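Side-chain contacts in microcompartments protein (Desulfitobacterium hafniense, PDB 3NWG), which probably serves as a building block of the protein shell of a bacterial microcompartment, carrying two BMC domains in each chain: residues V44-D49 / S55-G60; A106-A111 / I126-G131. All blocks are in the same frame, centred on the assembly; numbering follows the deposited sequence.

Contact 1 (V44-D49 / S55-G60); sequences VLICGD and SSVTAG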
# COMPACT_ATOMS: atom_id res chain seq x y z
N VAL A 44 -5.48 -14.59 -18.32
CA VAL A 44 -4.78 -15.64 -17.61
C VAL A 44 -3.51 -15.97 -18.36
O VAL A 44 -3.53 -16.19 -19.58
CB VAL A 44 -5.65 -16.92 -17.40
CG1 VAL A 44 -4.91 -17.95 -16.57
CG2 VAL A 44 -6.97 -16.56 -16.73
N LEU A 45 -2.42 -15.97 -17.62
CA LEU A 45 -1.11 -16.35 -18.13
C LEU A 45 -0.58 -17.48 -17.29
O LEU A 45 -0.59 -17.43 -16.05
CB LEU A 45 -0.13 -15.18 -18.07
CG LEU A 45 -0.27 -14.04 -19.07
CD1 LEU A 45 0.57 -12.87 -18.61
CD2 LEU A 45 0.16 -14.48 -20.46
N ILE A 46 -0.08 -18.50 -17.97
CA ILE A 46 0.45 -19.69 -17.32
C ILE A 46 1.71 -20.15 -18.04
O ILE A 46 1.97 -19.76 -19.19
CB ILE A 46 -0.58 -20.82 -17.36
CG1 ILE A 46 -1.20 -20.88 -18.76
CG2 ILE A 46 -1.67 -20.56 -16.33
CD1 ILE A 46 -1.44 -22.25 -19.29
N CYS A 47 2.49 -20.98 -17.37
CA CYS A 47 3.69 -21.52 -17.98
C CYS A 47 3.91 -22.95 -17.51
O CYS A 47 3.57 -23.30 -16.38
CB CYS A 47 4.90 -20.63 -17.65
SG CYS A 47 5.55 -20.88 -15.97
N GLY A 48 4.48 -23.76 -18.38
CA GLY A 48 4.84 -25.14 -18.09
C GLY A 48 5.48 -25.72 -19.34
O GLY A 48 5.99 -24.97 -20.17
N ASP A 49 5.45 -27.04 -19.48
CA ASP A 49 5.92 -27.67 -20.71
C ASP A 49 4.93 -27.46 -21.84
O ASP A 49 3.72 -27.34 -21.61
CB ASP A 49 6.23 -29.15 -20.51
CG ASP A 49 7.72 -29.41 -20.17
OD1 ASP A 49 8.03 -30.50 -19.60
OD2 ASP A 49 8.60 -28.53 -20.48
N SER A 55 -2.73 -28.11 -23.03
CA SER A 55 -3.94 -28.70 -22.44
C SER A 55 -4.65 -27.64 -21.61
O SER A 55 -5.87 -27.49 -21.67
CB SER A 55 -3.57 -29.88 -21.55
OG SER A 55 -2.79 -30.82 -22.25
N SER A 56 -3.85 -26.92 -20.84
CA SER A 56 -4.32 -25.86 -20.00
C SER A 56 -5.06 -24.80 -20.83
O SER A 56 -6.19 -24.42 -20.49
CB SER A 56 -3.13 -25.26 -19.28
OG SER A 56 -3.51 -24.39 -18.24
N VAL A 57 -4.46 -24.36 -21.94
CA VAL A 57 -5.12 -23.37 -22.81
C VAL A 57 -6.43 -23.89 -23.45
O VAL A 57 -7.45 -23.19 -23.44
CB VAL A 57 -4.16 -22.78 -23.88
CG1 VAL A 57 -4.92 -21.94 -24.91
CG2 VAL A 57 -3.07 -21.95 -23.21
N THR A 58 -6.42 -25.12 -23.96
CA THR A 58 -7.65 -25.74 -24.47
C THR A 58 -8.71 -25.82 -23.38
O THR A 58 -9.89 -25.54 -23.63
CB THR A 58 -7.39 -27.13 -25.09
OG1 THR A 58 -6.49 -27.00 -26.20
CG2 THR A 58 -8.72 -27.77 -25.56
N ALA A 59 -8.31 -26.17 -22.16
CA ALA A 59 -9.25 -26.25 -21.04
C ALA A 59 -9.97 -24.92 -20.82
O ALA A 59 -11.20 -24.88 -20.67
CB ALA A 59 -8.54 -26.68 -19.79
N GLY A 60 -9.20 -23.82 -20.80
CA GLY A 60 -9.76 -22.49 -20.57
C GLY A 60 -10.65 -22.09 -21.72
O GLY A 60 -11.75 -21.58 -21.51
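Ile46 and Ser56 meet where the strand 42-48 faces the helix 50-64, and nearly all the packing passes through one methyl group. The Ile46 side chain leaves the sheet toward the helix and ends in CD1, which lies 3.2 Å from OG of Ser56 and 3.5 Å from CB of the same residue. A chi1 of 45° places CG1 between the backbone N and the carbonyl carbon, on the side of the helix, and CD1 extends from it. Further along the helix, the same CD1 is 4.3 Å from CG2 of Val57, a lighter apolar touch. Isoleucine suits this place because its branched CB is at home in a strand while its longer arm spans the gap; Ile46 CA is 8.2 Å from Ser56 CA. Strand and helix belong to the beta-alpha-beta-beta-alpha-beta, ferredoxin-like fold of the BMC domain, in which both helices lie against the antiparallel sheet. Serine is small enough to sit between helix 50-64 and the sheet, and its buried OG is satisfied by a hydrogen bond with Met23 O of helix 13-26; Met23 also touches Ile46. Val57 adds a compact apolar surface that reaches Val8 of the neighbouring strand 4-10. The outer side of the helix is more open to solvent: Thr58 is exposed and Ser55 partly so, with Thr58 OG1 hydrogen-bonded to Gln54 O and Ser55 OG to Ala51 O.

Contact 2 (A106-A111 / I126-G131); sequences ASLIVA and IRIGMG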
# COMPACT_ATOMS: atom_id res chain seq x y z
N ALA A 106 -0.25 -10.61 -26.37
CA ALA A 106 0.42 -11.63 -27.18
C ALA A 106 1.63 -11.03 -27.90
O ALA A 106 2.75 -11.53 -27.78
CB ALA A 106 -0.55 -12.26 -28.16
N SER A 107 1.40 -9.96 -28.65
CA SER A 107 2.50 -9.29 -29.34
C SER A 107 3.57 -8.85 -28.36
O SER A 107 4.76 -8.96 -28.65
CB SER A 107 2.01 -8.13 -30.18
OG SER A 107 1.16 -7.31 -29.39
N LEU A 108 3.18 -8.39 -27.17
CA LEU A 108 4.22 -8.07 -26.20
C LEU A 108 5.06 -9.30 -25.82
O LEU A 108 6.29 -9.21 -25.81
CB LEU A 108 3.68 -7.39 -24.94
CG LEU A 108 4.94 -6.88 -24.22
CD1 LEU A 108 5.38 -5.52 -24.77
CD2 LEU A 108 4.81 -6.89 -22.72
N ILE A 109 4.42 -10.43 -25.52
CA ILE A 109 5.17 -11.61 -25.14
C ILE A 109 6.15 -11.97 -26.25
O ILE A 109 7.34 -12.19 -25.97
CB ILE A 109 4.26 -12.79 -24.82
CG1 ILE A 109 3.59 -12.58 -23.46
CG2 ILE A 109 5.04 -14.11 -24.81
CD1 ILE A 109 2.26 -13.31 -23.33
N VAL A 110 5.66 -12.00 -27.49
CA VAL A 110 6.51 -12.30 -28.64
C VAL A 110 7.72 -11.33 -28.69
O VAL A 110 8.86 -11.77 -28.87
CB VAL A 110 5.72 -12.24 -29.97
CG1 VAL A 110 6.67 -12.18 -31.14
CG2 VAL A 110 4.83 -13.43 -30.11
N ALA A 111 7.45 -10.03 -28.51
CA ALA A 111 8.48 -9.00 -28.61
C ALA A 111 9.51 -9.11 -27.49
O ALA A 111 10.72 -9.04 -27.75
CB ALA A 111 7.87 -7.63 -28.61
N ILE A 126 7.98 -6.13 -17.26
CA ILE A 126 6.91 -6.29 -18.22
C ILE A 126 5.63 -5.80 -17.56
O ILE A 126 5.34 -6.11 -16.41
CB ILE A 126 6.77 -7.76 -18.67
CG1 ILE A 126 7.96 -8.13 -19.57
CG2 ILE A 126 5.44 -8.00 -19.36
CD1 ILE A 126 8.05 -9.61 -19.98
N ARG A 127 4.86 -4.99 -18.28
CA ARG A 127 3.59 -4.56 -17.75
C ARG A 127 2.48 -4.95 -18.69
O ARG A 127 2.29 -4.36 -19.75
CB ARG A 127 3.59 -3.06 -17.46
CG ARG A 127 4.55 -2.64 -16.36
CD ARG A 127 3.90 -2.57 -15.00
NE ARG A 127 4.48 -1.45 -14.25
CZ ARG A 127 3.93 -0.24 -14.16
NH1 ARG A 127 4.54 0.72 -13.47
NH2 ARG A 127 2.76 0.03 -14.76
N ILE A 128 1.77 -5.99 -18.28
CA ILE A 128 0.51 -6.41 -18.87
C ILE A 128 -0.62 -5.54 -18.29
O ILE A 128 -0.63 -5.27 -17.09
CB ILE A 128 0.30 -7.91 -18.54
CG1 ILE A 128 0.71 -8.79 -19.71
CG2 ILE A 128 -1.14 -8.22 -18.19
CD1 ILE A 128 2.19 -8.78 -20.02
N GLY A 129 -1.54 -5.08 -19.13
CA GLY A 129 -2.67 -4.29 -18.61
C GLY A 129 -2.72 -2.85 -19.12
O GLY A 129 -3.02 -2.63 -20.30
N MSE A 130 -2.49 -1.86 -18.25
CA MSE A 130 -2.43 -2.01 -16.79
C MSE A 130 -3.37 -0.95 -16.18
O MSE A 130 -3.10 -0.40 -15.11
CB MSE A 130 -1.01 -1.80 -16.21
CG MSE A 130 0.16 -1.75 -17.22
SE MSE A 130 0.45 -0.06 -18.23
CE MSE A 130 0.49 1.26 -16.76
N GLY A 131 -4.47 -0.66 -16.89
CA GLY A 131 -5.36 0.44 -16.53
C GLY A 131 -5.00 1.77 -17.20
O GLY A 131 -4.50 2.69 -16.54
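Leu108 overlaps Ile126 through its CD2 methyl, which rests 3.6 Å from Ile126 CG2, the two side chains lying alongside each other and running in opposite senses. This is helix-on-sheet packing in the second BMC domain, where helix 105-117 lies against strand 122-127, outermost within this chain in an antiparallel sheet. No hydrogen bond crosses between the segments; the contact is wholly apolar and buried. Leucine suits the helix side because its long apolar arm brings CD2 to two neighbours: the methyl also lies 4.2 Å from Ile128 CD1, while Ser136 and Val138 of the adjoining strand 136-142 pack on the same side chain. Ile126, beta-branched as a strand residue often is, points toward the helix, and its chi1 of -71° leaves CG2 on the side opposite the backbone N, where it faces the leucine. It also touches Val81, Ala84 and Ile85 of helix 79-85, which precedes the second sheet in sequence. Ile128 starts off to one side of the helix, and only the tip of its longer branch comes close to Leu108, with Ile105 as a further neighbour. Its carbonyl has a different partner: Ile128 O is hydrogen-bonded to NZ of Lys35, from strand 29-36 of the first BMC domain.

Overall arrangement
Contacts 1 and 2 follow one another along the chain, one in each BMC domain, and both pack a helix on a strand of an antiparallel sheet with the strand order 2-3-1-4. Their centres are about 17 Å apart, yet residues of the two contacts touch, joining the first BMC domain to the second. Leu45, next to the inward-reaching isoleucine of contact 1 and directed away from its helix, places CD2 3.7 Å from Ile109 CD1 of contact 2. The other methyl, Leu45 CD1, is 4.2 Å from Ile128 CG1. Strand 42-48 thus packs on its own helix with one face and on the second domain with the other.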